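Local coordinates for protein putative aldo/keto reductase (Salmonella enterica subsp. enterica serovar Typhimurium, PDB 4R9O) that probably works as an NADP-dependent oxidoreductase of the aldo/keto reductase family, built on a TIM barrel, at residues Ala11-Glu16 and Pro176-Thr181; Asp53-Tyr58 and Val84-Ile89; Cys63-Gly68 and Leu117-Thr122; Gly100-Asp105 and Arg132-Met137; Thr104-Ile109 and Ala143-His148. All coordinates share one frame; numbering follows the deposited sequence. Where two conformers were deposited one is given.

How the contacts relate
All five contacts tie together parts of one TIM barrel. Contact 2 holds the probable proton donor Tyr58 beside Lys86. Contact 3 adjoins it, centres about 11 Å apart, and the two are joined by Glu64 OE2, 2.6 Å from Thr85 OG1. Contact 4 begins next to the same strand, with Ile103 N 2.9 Å from Gly88 O, and its Arg132 comes close to the likely NADP-binding residue Asn162. Contact 5 starts from the Thr104 and Asp105 of contact 4 and moves outward into the helices. Contact 1 lies near the other end of the barrel, about 19 Å from contact 2 centre to centre, yet its Phe177 reaches Phe146 of contact 5.

Contact 1. Residues Ala11-Glu16 and Pro176-Thr181; sequences APQGPE and PFTLAT
Gln13 CG stands anti to the carbonyl carbon (chi1 -38°), and the chain bends at chi2 (129°), which brings the amide to Thr178 so that the two side chains cross at about a right angle. Thr178 answers with OG1 anti to its own carbonyl carbon, turned to the amide end. Gln13 NE2 lies 2.9 Å from Thr178 OG1, but the N-H points well off line (120°), so the bond is weak, and doubtful too because Gln13 was modelled in two conformers. Next to this, Pro12 O lies 3.8 Å from Thr178 CB. The apolar half of the contact gathers round one methyl: Ala180 CB is met by Ala11 CB at 4.2 Å and by Pro15 CD at 4.1 Å. Both can reach it because residues Ala11 to Gly14 form a type II turn, closed by Gly14 N to Ala11 O, that folds the chain back. Ile10 lies against Pro15 and Ala180, and Ile207 against Ala11 and Thr178. The turn joins strand 7-9 to strand 16-23 and rests on the loop entering strand 182-185, consistent with the N-terminal hairpin that closes the bottom of the barrel in aldo/keto reductases.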
# COMPACT_ATOMS: atom_id res chain seq x y z
N ALA C 11 29.47 -4.60 -20.21
CA ALA C 11 29.83 -5.30 -18.98
C ALA C 11 31.31 -5.67 -19.04
O ALA C 11 31.86 -5.72 -20.14
CB ALA C 11 28.95 -6.54 -18.82
N PRO C 12 31.93 -5.96 -17.88
CA PRO C 12 33.25 -6.59 -17.88
C PRO C 12 33.23 -7.91 -18.65
O PRO C 12 32.36 -8.75 -18.40
CB PRO C 12 33.54 -6.82 -16.38
CG PRO C 12 32.69 -5.81 -15.68
CD PRO C 12 31.45 -5.66 -16.52
N GLN C 13 34.18 -8.07 -19.58
CA GLN C 13 34.24 -9.21 -20.51
C GLN C 13 33.06 -9.23 -21.49
O GLN C 13 32.92 -10.18 -22.27
CB GLN C 13 34.29 -10.55 -19.75
CG GLN C 13 35.13 -10.55 -18.48
CD GLN C 13 34.36 -11.12 -17.29
OE1 GLN C 13 33.90 -12.26 -17.33
NE2 GLN C 13 34.22 -10.32 -16.24
N GLY C 14 32.23 -8.19 -21.45
CA GLY C 14 31.01 -8.16 -22.23
C GLY C 14 31.20 -7.70 -23.66
O GLY C 14 32.28 -7.25 -24.03
N PRO C 15 30.15 -7.82 -24.47
CA PRO C 15 30.25 -7.39 -25.87
C PRO C 15 30.26 -5.87 -25.99
O PRO C 15 29.95 -5.15 -25.03
CB PRO C 15 28.99 -7.98 -26.50
CG PRO C 15 28.00 -7.98 -25.37
CD PRO C 15 28.80 -8.32 -24.14
N GLU C 16 30.59 -5.40 -27.18
CA GLU C 16 30.52 -3.99 -27.48
C GLU C 16 29.23 -3.72 -28.26
O GLU C 16 29.03 -4.28 -29.35
CB GLU C 16 31.75 -3.56 -28.28
CG GLU C 16 31.84 -2.08 -28.57
CD GLU C 16 33.14 -1.72 -29.27
OE1 GLU C 16 33.13 -1.56 -30.51
OE2 GLU C 16 34.18 -1.61 -28.57
N PRO C 176 30.06 -19.21 -14.96
CA PRO C 176 31.50 -18.94 -15.02
C PRO C 176 31.81 -17.64 -15.77
O PRO C 176 32.96 -17.19 -15.77
CB PRO C 176 32.05 -20.16 -15.76
CG PRO C 176 30.92 -20.58 -16.64
CD PRO C 176 29.66 -20.30 -15.86
N PHE C 177 30.80 -17.05 -16.41
CA PHE C 177 30.96 -15.77 -17.09
C PHE C 177 29.97 -14.73 -16.57
O PHE C 177 28.89 -15.09 -16.08
CB PHE C 177 30.81 -15.94 -18.60
CG PHE C 177 29.79 -16.98 -19.00
CD1 PHE C 177 28.44 -16.76 -18.77
CD2 PHE C 177 30.19 -18.16 -19.59
CE1 PHE C 177 27.51 -17.71 -19.13
CE2 PHE C 177 29.26 -19.11 -19.95
CZ PHE C 177 27.92 -18.89 -19.72
N THR C 178 30.32 -13.46 -16.70
CA THR C 178 29.49 -12.37 -16.20
C THR C 178 28.21 -12.18 -17.01
O THR C 178 28.25 -12.11 -18.24
CB THR C 178 30.25 -11.04 -16.23
OG1 THR C 178 31.54 -11.23 -15.63
CG2 THR C 178 29.47 -9.95 -15.50
N LEU C 179 27.07 -12.08 -16.31
CA LEU C 179 25.83 -11.68 -16.96
C LEU C 179 26.02 -10.28 -17.54
O LEU C 179 26.51 -9.37 -16.86
CB LEU C 179 24.66 -11.72 -15.97
CG LEU C 179 24.15 -13.12 -15.60
CD1 LEU C 179 23.11 -13.07 -14.47
CD2 LEU C 179 23.57 -13.80 -16.83
N ALA C 180 25.69 -10.09 -18.81
CA ALA C 180 26.14 -8.88 -19.47
C ALA C 180 25.13 -7.74 -19.40
O ALA C 180 25.44 -6.61 -19.77
CB ALA C 180 26.50 -9.18 -20.91
N THR C 181 23.91 -8.04 -18.95
CA THR C 181 22.91 -6.99 -18.76
C THR C 181 21.71 -7.48 -17.97
O THR C 181 21.45 -8.68 -17.85
CB THR C 181 22.39 -6.41 -20.10
OG1 THR C 181 21.82 -5.11 -19.87
CG2 THR C 181 21.33 -7.31 -20.71

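Contact 2. Residues Asp53-Tyr58 and Val84-Ile89; sequences DHADIY and VTKCGI
Asp53 and Val84 pair as neighbours on parallel strands, and the link runs on past the end of strand 51-53, with His54 N bonded to Val84 O at 2.7 Å and Asp56 N to Lys86 O at 3.1 Å. Lys86 reaches across over His54 O and Ala55 CB, extended until a bend at its tip (chi4 66°), which sets NZ among three oxygens. Asp53 OD2 receives Lys86 NZ on the syn side in a salt bridge of 2.8 Å, Tyr58 OH is bonded to it at 2.9 Å, and His54 O at 3.0 Å is approached from above its carbonyl plane. This Asp, Tyr and Lys grouping, with His131 packed against Lys86, matches the catalytic tetrad of aldo/keto reductases, in which Tyr58 would be the proton donor. Ala55 CB sits over the centre of the Tyr58 ring and backs one face of it, while Glu224 of the second subunit makes a weak hydrogen bond to Tyr58 OH. Farther along, a water bridges Asp56 OD1, to which it donates at 2.7 Å, and Ile89 N, from which it accepts. Beside it Ile57 CG2 packs on Ile89 CB at 4.1 Å.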
# COMPACT_ATOMS: atom_id res chain seq x y z
N ASP C 53 17.29 -5.71 -30.79
CA ASP C 53 16.69 -6.45 -29.69
C ASP C 53 15.45 -7.21 -30.15
O ASP C 53 14.51 -6.62 -30.69
CB ASP C 53 16.36 -5.49 -28.54
CG ASP C 53 15.76 -6.20 -27.35
OD1 ASP C 53 16.54 -6.77 -26.55
OD2 ASP C 53 14.52 -6.21 -27.23
N HIS C 54 15.46 -8.52 -29.93
CA HIS C 54 14.38 -9.43 -30.32
C HIS C 54 13.91 -10.29 -29.15
O HIS C 54 14.50 -10.24 -28.07
CB HIS C 54 14.85 -10.36 -31.46
CG HIS C 54 14.92 -9.67 -32.80
ND1 HIS C 54 13.84 -9.58 -33.63
CD2 HIS C 54 15.95 -9.05 -33.42
CE1 HIS C 54 14.19 -8.92 -34.73
NE2 HIS C 54 15.47 -8.59 -34.62
N ALA C 55 12.87 -11.09 -29.37
CA ALA C 55 12.46 -12.13 -28.41
C ALA C 55 11.68 -13.20 -29.14
O ALA C 55 11.04 -12.91 -30.15
CB ALA C 55 11.63 -11.54 -27.26
N ASP C 56 11.70 -14.42 -28.64
CA ASP C 56 10.96 -15.48 -29.31
C ASP C 56 9.46 -15.14 -29.43
O ASP C 56 8.86 -15.35 -30.48
CB ASP C 56 11.18 -16.83 -28.61
CG ASP C 56 10.73 -16.83 -27.15
OD1 ASP C 56 10.62 -15.75 -26.53
OD2 ASP C 56 10.51 -17.95 -26.62
N ILE C 57 8.88 -14.57 -28.38
CA ILE C 57 7.43 -14.35 -28.36
C ILE C 57 6.91 -13.15 -29.18
O ILE C 57 5.72 -13.10 -29.50
CB ILE C 57 6.93 -14.15 -26.91
CG1 ILE C 57 7.53 -12.88 -26.31
CG2 ILE C 57 7.24 -15.37 -26.05
CD1 ILE C 57 6.64 -12.25 -25.25
N TYR C 58 7.78 -12.20 -29.52
CA TYR C 58 7.32 -10.93 -30.12
C TYR C 58 6.50 -11.16 -31.38
O TYR C 58 6.82 -12.03 -32.20
CB TYR C 58 8.50 -10.01 -30.45
CG TYR C 58 9.19 -9.39 -29.25
CD1 TYR C 58 8.54 -9.28 -28.02
CD2 TYR C 58 10.49 -8.92 -29.35
CE1 TYR C 58 9.18 -8.72 -26.92
CE2 TYR C 58 11.13 -8.35 -28.27
CZ TYR C 58 10.48 -8.25 -27.05
OH TYR C 58 11.14 -7.69 -25.99
N VAL C 84 20.44 -9.49 -30.15
CA VAL C 84 20.05 -9.88 -28.81
C VAL C 84 18.66 -10.48 -28.91
O VAL C 84 17.77 -9.88 -29.51
CB VAL C 84 20.02 -8.69 -27.83
CG1 VAL C 84 19.60 -9.17 -26.42
CG2 VAL C 84 21.38 -7.97 -27.77
N THR C 85 18.47 -11.66 -28.33
CA THR C 85 17.12 -12.20 -28.25
C THR C 85 16.87 -12.83 -26.88
O THR C 85 17.74 -12.83 -26.01
CB THR C 85 16.85 -13.21 -29.38
OG1 THR C 85 15.45 -13.52 -29.40
CG2 THR C 85 17.66 -14.49 -29.19
N LYS C 86 15.65 -13.32 -26.68
CA LYS C 86 15.21 -13.76 -25.36
C LYS C 86 14.32 -14.98 -25.42
O LYS C 86 13.73 -15.27 -26.46
CB LYS C 86 14.44 -12.66 -24.62
CG LYS C 86 14.91 -11.24 -24.85
CD LYS C 86 14.06 -10.29 -24.00
CE LYS C 86 14.31 -8.84 -24.35
NZ LYS C 86 13.87 -8.50 -25.74
N CYS C 87 14.21 -15.68 -24.29
CA CYS C 87 13.26 -16.76 -24.11
C CYS C 87 12.85 -16.82 -22.63
O CYS C 87 13.47 -16.17 -21.79
CB CYS C 87 13.86 -18.10 -24.54
SG CYS C 87 15.21 -18.71 -23.51
N GLY C 88 11.80 -17.58 -22.33
CA GLY C 88 11.34 -17.70 -20.96
C GLY C 88 9.84 -17.49 -20.80
O GLY C 88 9.23 -17.98 -19.84
N ILE C 89 9.24 -16.77 -21.74
CA ILE C 89 7.80 -16.56 -21.67
C ILE C 89 7.04 -17.48 -22.63
O ILE C 89 7.51 -17.77 -23.74
CB ILE C 89 7.45 -15.09 -21.94
CG1 ILE C 89 8.19 -14.18 -20.95
CG2 ILE C 89 5.94 -14.85 -21.86
CD1 ILE C 89 7.99 -12.70 -21.20
O HOH W 1 10.39 -15.14 -23.93

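Contact 3. Residues Cys63-Gly68 and Leu117-Thr122; sequences CEAAFG and LKNLAT
Glu64 turns toward Asn119, and the two side chains touch first through their CB atoms, 3.7 Å apart. Beyond CG the glutamate is extended, so its carboxylate travels past the asparagine and OE1 accepts from Asn119 ND2 at 3.2 Å. The N-H points almost straight at the oxygen (169°). Glu64 OE1 lies in the amide plane of Asn119 and is met on its anti side, with carboxylate and amide planes 57° apart. The other oxygen, OE2, is taken by Thr85 and Ser116, so each oxygen of this buried carboxylate has a partner. At Ala65 one water donates to both Ala65 O and Asn119 O, its oxygen 2.8 Å from each. Phe67 comes next: its CD2 touches Leu120 CD2 at 4.0 Å, the same methyl that lies against Glu64 O, and its ring meets His54 and Tyr24 edge-to-face. At Gly68 the backbones close up, since there is no side chain to hold them apart. Its CA lies 3.3 Å from Asn119 O in a well-directed C-H...O contact, and Ala121 CB covers Gly68 O at 3.7 Å. Ala121 is the first residue after helix 106-119 to leave helical angles, with positive phi; Thr122 N bonds back to Leu117 O and Ala121 N, weakly, to Lys118 O. This Schellman motif packs against helix 63-73, and the two helices are neighbours in the outer layer of the alpha/beta barrel.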
# COMPACT_ATOMS: atom_id res chain seq x y z
N CYS C 63 8.13 -12.14 -35.18
CA CYS C 63 9.06 -11.05 -35.49
C CYS C 63 10.46 -11.55 -35.82
O CYS C 63 11.10 -11.00 -36.71
CB CYS C 63 9.15 -10.05 -34.33
SG CYS C 63 7.72 -8.96 -34.18
N GLU C 64 10.93 -12.57 -35.11
CA GLU C 64 12.26 -13.12 -35.39
C GLU C 64 12.36 -13.57 -36.85
O GLU C 64 13.30 -13.22 -37.55
CB GLU C 64 12.60 -14.29 -34.46
CG GLU C 64 13.20 -13.87 -33.12
CD GLU C 64 13.49 -15.06 -32.21
OE1 GLU C 64 12.90 -16.14 -32.42
OE2 GLU C 64 14.31 -14.90 -31.27
N ALA C 65 11.37 -14.34 -37.29
CA ALA C 65 11.37 -14.90 -38.64
C ALA C 65 11.27 -13.81 -39.70
O ALA C 65 11.84 -13.94 -40.78
CB ALA C 65 10.24 -15.90 -38.80
N ALA C 66 10.50 -12.76 -39.41
CA ALA C 66 10.39 -11.64 -40.34
C ALA C 66 11.74 -10.95 -40.49
O ALA C 66 12.13 -10.52 -41.58
CB ALA C 66 9.33 -10.66 -39.87
N PHE C 67 12.48 -10.88 -39.39
CA PHE C 67 13.81 -10.28 -39.41
C PHE C 67 14.78 -11.13 -40.22
O PHE C 67 15.58 -10.61 -41.00
CB PHE C 67 14.34 -10.08 -37.99
CG PHE C 67 15.46 -9.10 -37.90
CD1 PHE C 67 15.20 -7.74 -37.77
CD2 PHE C 67 16.78 -9.52 -37.97
CE1 PHE C 67 16.24 -6.82 -37.69
CE2 PHE C 67 17.83 -8.60 -37.90
CZ PHE C 67 17.55 -7.25 -37.75
N GLY C 68 14.72 -12.45 -40.03
CA GLY C 68 15.59 -13.36 -40.76
C GLY C 68 15.37 -13.36 -42.26
O GLY C 68 16.27 -13.70 -43.03
N LEU C 117 18.01 -19.09 -33.91
CA LEU C 117 19.00 -19.22 -34.98
C LEU C 117 18.37 -19.49 -36.34
O LEU C 117 18.75 -18.89 -37.35
CB LEU C 117 20.01 -20.32 -34.67
CG LEU C 117 20.96 -20.06 -33.50
CD1 LEU C 117 22.02 -21.17 -33.43
CD2 LEU C 117 21.62 -18.71 -33.67
N LYS C 118 17.42 -20.42 -36.38
CA LYS C 118 16.74 -20.75 -37.63
C LYS C 118 15.88 -19.59 -38.12
O LYS C 118 15.89 -19.26 -39.31
CB LYS C 118 15.90 -22.01 -37.46
CG LYS C 118 16.70 -23.26 -37.16
CD LYS C 118 15.78 -24.45 -36.93
CE LYS C 118 16.55 -25.73 -36.63
NZ LYS C 118 15.65 -26.89 -36.40
N ASN C 119 15.13 -18.97 -37.21
CA ASN C 119 14.28 -17.83 -37.55
C ASN C 119 15.07 -16.65 -38.10
O ASN C 119 14.73 -16.11 -39.16
CB ASN C 119 13.49 -17.36 -36.33
CG ASN C 119 12.43 -18.34 -35.93
OD1 ASN C 119 11.98 -19.14 -36.75
ND2 ASN C 119 12.00 -18.28 -34.68
N LEU C 120 16.13 -16.28 -37.39
CA LEU C 120 16.94 -15.12 -37.75
C LEU C 120 17.88 -15.42 -38.92
O LEU C 120 18.58 -14.53 -39.39
CB LEU C 120 17.74 -14.64 -36.54
CG LEU C 120 16.90 -14.12 -35.36
CD1 LEU C 120 17.72 -14.01 -34.07
CD2 LEU C 120 16.27 -12.76 -35.70
N ALA C 121 17.90 -16.68 -39.36
CA ALA C 121 18.77 -17.15 -40.44
C ALA C 121 20.24 -16.82 -40.18
O ALA C 121 20.92 -16.24 -41.03
CB ALA C 121 18.32 -16.57 -41.79
N THR C 122 20.72 -17.20 -39.00
CA THR C 122 22.11 -16.97 -38.62
C THR C 122 22.61 -18.12 -37.74
O THR C 122 21.81 -18.84 -37.14
CB THR C 122 22.28 -15.63 -37.88
OG1 THR C 122 23.67 -15.37 -37.68
CG2 THR C 122 21.57 -15.67 -36.53
O HOH W 2 13.15 -16.37 -41.44

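Contact 4. Residues Gly100-Asp105 and Arg132-Met137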
# COMPACT_ATOMS: atom_id res chain seq x y z
N GLY C 100 -0.98 -17.92 -20.34
CA GLY C 100 0.36 -17.36 -20.32
C GLY C 100 1.10 -17.86 -19.09
O GLY C 100 0.53 -17.94 -18.01
N HIS C 101 2.37 -18.22 -19.26
CA HIS C 101 3.22 -18.63 -18.15
C HIS C 101 4.70 -18.54 -18.52
O HIS C 101 5.07 -17.96 -19.56
CB HIS C 101 2.87 -20.06 -17.68
CG HIS C 101 3.12 -21.13 -18.70
ND1 HIS C 101 2.30 -21.32 -19.79
CD2 HIS C 101 4.08 -22.08 -18.78
CE1 HIS C 101 2.75 -22.34 -20.51
NE2 HIS C 101 3.83 -22.81 -19.92
N TYR C 102 5.54 -19.11 -17.67
CA TYR C 102 6.98 -19.07 -17.87
C TYR C 102 7.53 -20.47 -18.06
O TYR C 102 7.03 -21.42 -17.46
CB TYR C 102 7.68 -18.41 -16.68
CG TYR C 102 7.26 -17.00 -16.40
CD1 TYR C 102 7.20 -16.05 -17.42
CD2 TYR C 102 6.91 -16.61 -15.12
CE1 TYR C 102 6.82 -14.75 -17.15
CE2 TYR C 102 6.53 -15.32 -14.84
CZ TYR C 102 6.48 -14.39 -15.85
OH TYR C 102 6.09 -13.11 -15.55
N ILE C 103 8.55 -20.59 -18.90
CA ILE C 103 9.25 -21.85 -19.08
C ILE C 103 10.74 -21.56 -19.10
O ILE C 103 11.23 -20.92 -20.04
CB ILE C 103 8.85 -22.59 -20.39
CG1 ILE C 103 7.32 -22.77 -20.50
CG2 ILE C 103 9.54 -23.96 -20.47
CD1 ILE C 103 6.88 -23.35 -21.87
N THR C 104 11.46 -21.99 -18.07
CA THR C 104 12.89 -21.75 -18.01
C THR C 104 13.70 -23.03 -17.79
O THR C 104 14.82 -22.98 -17.30
CB THR C 104 13.24 -20.73 -16.90
OG1 THR C 104 12.68 -21.14 -15.64
CG2 THR C 104 12.72 -19.35 -17.26
N ASP C 105 13.12 -24.16 -18.17
CA ASP C 105 13.83 -25.43 -18.11
C ASP C 105 14.97 -25.46 -19.13
O ASP C 105 14.96 -24.74 -20.13
CB ASP C 105 12.86 -26.59 -18.35
CG ASP C 105 11.68 -26.57 -17.38
OD1 ASP C 105 11.91 -26.43 -16.15
OD2 ASP C 105 10.51 -26.68 -17.83
N ARG C 132 12.03 -12.98 -18.35
CA ARG C 132 11.40 -12.58 -17.11
C ARG C 132 11.79 -13.54 -15.98
O ARG C 132 12.07 -14.72 -16.23
CB ARG C 132 9.88 -12.50 -17.28
CG ARG C 132 9.32 -11.14 -16.82
CD ARG C 132 8.07 -10.64 -17.54
NE ARG C 132 8.35 -9.40 -18.26
CZ ARG C 132 7.87 -9.09 -19.47
NH1 ARG C 132 7.05 -9.92 -20.09
NH2 ARG C 132 8.19 -7.94 -20.04
N PRO C 133 11.83 -13.04 -14.73
CA PRO C 133 12.10 -13.93 -13.61
C PRO C 133 10.94 -14.89 -13.39
O PRO C 133 9.78 -14.49 -13.32
CB PRO C 133 12.28 -12.98 -12.42
CG PRO C 133 11.54 -11.76 -12.79
CD PRO C 133 11.69 -11.63 -14.30
N ASP C 134 11.28 -16.17 -13.30
CA ASP C 134 10.32 -17.25 -13.19
C ASP C 134 10.41 -17.84 -11.78
O ASP C 134 11.47 -18.28 -11.38
CB ASP C 134 10.64 -18.27 -14.28
CG ASP C 134 9.87 -19.57 -14.14
OD1 ASP C 134 8.78 -19.60 -13.54
OD2 ASP C 134 10.37 -20.57 -14.70
N PRO C 135 9.31 -17.81 -11.01
CA PRO C 135 9.35 -18.39 -9.66
C PRO C 135 9.83 -19.85 -9.69
O PRO C 135 10.37 -20.33 -8.70
CB PRO C 135 7.90 -18.30 -9.19
CG PRO C 135 7.11 -18.26 -10.46
CD PRO C 135 7.94 -17.42 -11.38
N LEU C 136 9.64 -20.53 -10.82
CA LEU C 136 10.11 -21.90 -10.98
C LEU C 136 11.54 -21.98 -11.53
O LEU C 136 12.04 -23.07 -11.83
CB LEU C 136 9.16 -22.69 -11.91
CG LEU C 136 7.80 -23.05 -11.28
CD1 LEU C 136 7.01 -23.95 -12.20
CD2 LEU C 136 7.99 -23.68 -9.89
N MET C 137 12.21 -20.84 -11.67
CA MET C 137 13.57 -20.84 -12.20
C MET C 137 14.55 -21.62 -11.32
O MET C 137 14.77 -21.29 -10.15
CB MET C 137 14.11 -19.42 -12.39
CG MET C 137 15.52 -19.44 -12.96
SD MET C 137 16.33 -17.85 -13.20
CE MET C 137 16.88 -17.46 -11.53
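Thr104 and Asp134 make the polar heart of this contact, with Thr104 OG1 donating to Asp134 OD2 over a short 2.6 Å. The hydroxyl reaches it from between the backbone N and the carbonyl carbon (chi1 53°), and the carboxylate receives it on the anti lone pair, away from OD1. The other oxygen is held as well: Leu136 N gives its hydrogen to Asp134 OD1 at 3.0 Å from well above the carboxylate plane, which makes an Asx turn. A type I turn from Asp134 to Met137 is closed by Met137 N to Asp134 O at 2.7 Å. The threonine bond joins the stretch around strand 101-102 to the loop after strand 125-130, two of the loops that follow neighbouring strands of the TIM barrel; the turn bonds shape the loop that carries Asp134. Charge contacts add a subunit interface, because Arg285 of the third subunit forms salt bridges with Asp134 OD2 and Asp105 OD2. The van der Waals contacts belong to Tyr102. Asp134 OD1 lies at the edge of its ring, 3.5 Å from Tyr102 CB, and Pro135 CD meets Tyr102 CD2 at 4.0 Å. At the other end, Arg132 CB touches Tyr102 CE1 at 3.8 Å and Arg132 CD lies 3.7 Å from Tyr102 OH. Beyond this ring the Arg132 side chain runs close to Asn162 and Trp212, which probably bind NADP.

Contact 5. Residues Thr104-Ile109 and Ala143-His148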
# COMPACT_ATOMS: atom_id res chain seq x y z
N THR C 104 11.46 -21.99 -18.07
CA THR C 104 12.89 -21.75 -18.01
C THR C 104 13.70 -23.03 -17.79
O THR C 104 14.82 -22.98 -17.30
CB THR C 104 13.24 -20.73 -16.90
OG1 THR C 104 12.68 -21.14 -15.64
CG2 THR C 104 12.72 -19.35 -17.26
N ASP C 105 13.12 -24.16 -18.17
CA ASP C 105 13.83 -25.43 -18.11
C ASP C 105 14.97 -25.46 -19.13
O ASP C 105 14.96 -24.74 -20.13
CB ASP C 105 12.86 -26.59 -18.35
CG ASP C 105 11.68 -26.57 -17.38
OD1 ASP C 105 11.91 -26.43 -16.15
OD2 ASP C 105 10.51 -26.68 -17.83
N ARG C 106 15.96 -26.31 -18.87
CA ARG C 106 17.15 -26.44 -19.70
C ARG C 106 16.87 -26.73 -21.19
O ARG C 106 17.44 -26.08 -22.07
CB ARG C 106 18.04 -27.55 -19.14
CG ARG C 106 19.41 -27.68 -19.81
CD ARG C 106 19.95 -29.11 -19.69
NE ARG C 106 19.29 -29.99 -20.64
CZ ARG C 106 19.83 -30.40 -21.79
NH1 ARG C 106 21.06 -30.03 -22.12
NH2 ARG C 106 19.15 -31.21 -22.60
N ARG C 107 16.00 -27.69 -21.47
CA ARG C 107 15.81 -28.09 -22.86
C ARG C 107 15.02 -27.02 -23.64
O ARG C 107 15.30 -26.76 -24.81
CB ARG C 107 15.14 -29.47 -22.95
CG ARG C 107 14.89 -29.89 -24.40
CD ARG C 107 14.37 -31.33 -24.58
NE ARG C 107 13.43 -31.40 -25.70
CZ ARG C 107 13.57 -32.22 -26.75
NH1 ARG C 107 12.66 -32.20 -27.72
NH2 ARG C 107 14.61 -33.03 -26.83
N HIS C 108 14.06 -26.38 -22.98
CA HIS C 108 13.33 -25.27 -23.61
C HIS C 108 14.25 -24.09 -23.97
O HIS C 108 14.11 -23.47 -25.03
CB HIS C 108 12.20 -24.78 -22.71
CG HIS C 108 11.47 -23.59 -23.26
ND1 HIS C 108 10.50 -23.71 -24.24
CD2 HIS C 108 11.57 -22.27 -22.98
CE1 HIS C 108 10.04 -22.50 -24.53
NE2 HIS C 108 10.67 -21.62 -23.78
N ILE C 109 15.18 -23.76 -23.08
CA ILE C 109 16.11 -22.68 -23.35
C ILE C 109 16.96 -23.03 -24.58
O ILE C 109 17.12 -22.22 -25.50
CB ILE C 109 17.01 -22.40 -22.13
CG1 ILE C 109 16.15 -21.87 -20.97
CG2 ILE C 109 18.12 -21.42 -22.51
CD1 ILE C 109 16.89 -21.75 -19.59
N ALA C 143 21.98 -22.45 -16.08
CA ALA C 143 23.42 -22.52 -16.26
C ALA C 143 23.83 -23.66 -17.20
O ALA C 143 24.70 -23.48 -18.03
CB ALA C 143 24.13 -22.68 -14.92
N GLU C 144 23.22 -24.83 -17.05
CA GLU C 144 23.52 -25.94 -17.96
C GLU C 144 23.22 -25.52 -19.40
O GLU C 144 24.04 -25.72 -20.29
CB GLU C 144 22.73 -27.20 -17.61
CG GLU C 144 23.20 -27.92 -16.35
CD GLU C 144 22.39 -29.18 -16.06
OE1 GLU C 144 22.10 -29.44 -14.87
OE2 GLU C 144 22.05 -29.92 -17.01
N ALA C 145 22.05 -24.93 -19.62
CA ALA C 145 21.66 -24.51 -20.96
C ALA C 145 22.65 -23.49 -21.51
O ALA C 145 23.17 -23.64 -22.62
CB ALA C 145 20.24 -23.95 -20.97
N PHE C 146 22.92 -22.45 -20.72
CA PHE C 146 23.85 -21.41 -21.12
C PHE C 146 25.24 -21.99 -21.42
O PHE C 146 25.86 -21.62 -22.42
CB PHE C 146 23.97 -20.31 -20.05
CG PHE C 146 22.79 -19.36 -20.00
CD1 PHE C 146 22.82 -18.26 -19.16
CD2 PHE C 146 21.66 -19.57 -20.78
CE1 PHE C 146 21.74 -17.37 -19.10
CE2 PHE C 146 20.58 -18.70 -20.72
CZ PHE C 146 20.63 -17.59 -19.88
N GLN C 147 25.71 -22.90 -20.56
CA GLN C 147 26.98 -23.60 -20.79
C GLN C 147 27.01 -24.30 -22.14
O GLN C 147 28.00 -24.22 -22.87
CB GLN C 147 27.24 -24.65 -19.70
CG GLN C 147 27.61 -24.11 -18.32
CD GLN C 147 28.01 -22.66 -18.36
OE1 GLN C 147 27.19 -21.77 -18.13
NE2 GLN C 147 29.28 -22.40 -18.67
N HIS C 148 25.94 -25.03 -22.45
CA HIS C 148 25.91 -25.77 -23.69
C HIS C 148 25.94 -24.83 -24.89
O HIS C 148 26.67 -25.05 -25.84
CB HIS C 148 24.68 -26.67 -23.75
CG HIS C 148 24.53 -27.36 -25.06
ND1 HIS C 148 23.59 -26.98 -26.00
CD2 HIS C 148 25.21 -28.39 -25.61
CE1 HIS C 148 23.69 -27.76 -27.06
NE2 HIS C 148 24.67 -28.63 -26.85
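Arg106 and Ala145 are the nearest CA pair of 104-109 and 143-148, 5.1 Å apart, where the first turn of helix 106-119 meets the middle of helix 139-151. The small Ala145 fits here: its CB lies against the opposite turn, 3.7 Å from Arg106 O and 3.6 Å from Ile109 CG2. That branch of Ile109 also reaches Phe146. There it comes in at the edge of the ring, near its plane, 4.1 Å from Phe146 CE2. Toward solvent the contact becomes aliphatic and charged. Arg106 leaves its helix with CG anti to the backbone N (chi1 -173°) and lies over Ala145, its CG 4.0 Å from the alanine CB. Arg106 CD then touches Glu144 OE2 at 3.5 Å, and a bend at chi3 lifts the guanidinium off. Arg106 NE stays 4.6 Å from Glu144 OE2, with the oxygen well out of the guanidinium plane, so opposite charges lie near without a directed N-H. Inward, Ile109 and Phe146 both rest on Ile130, and the Phe146 ring stacks on Phe158, so that both helices lie on strand 125-130, and helix 139-151 also on strand 155-161.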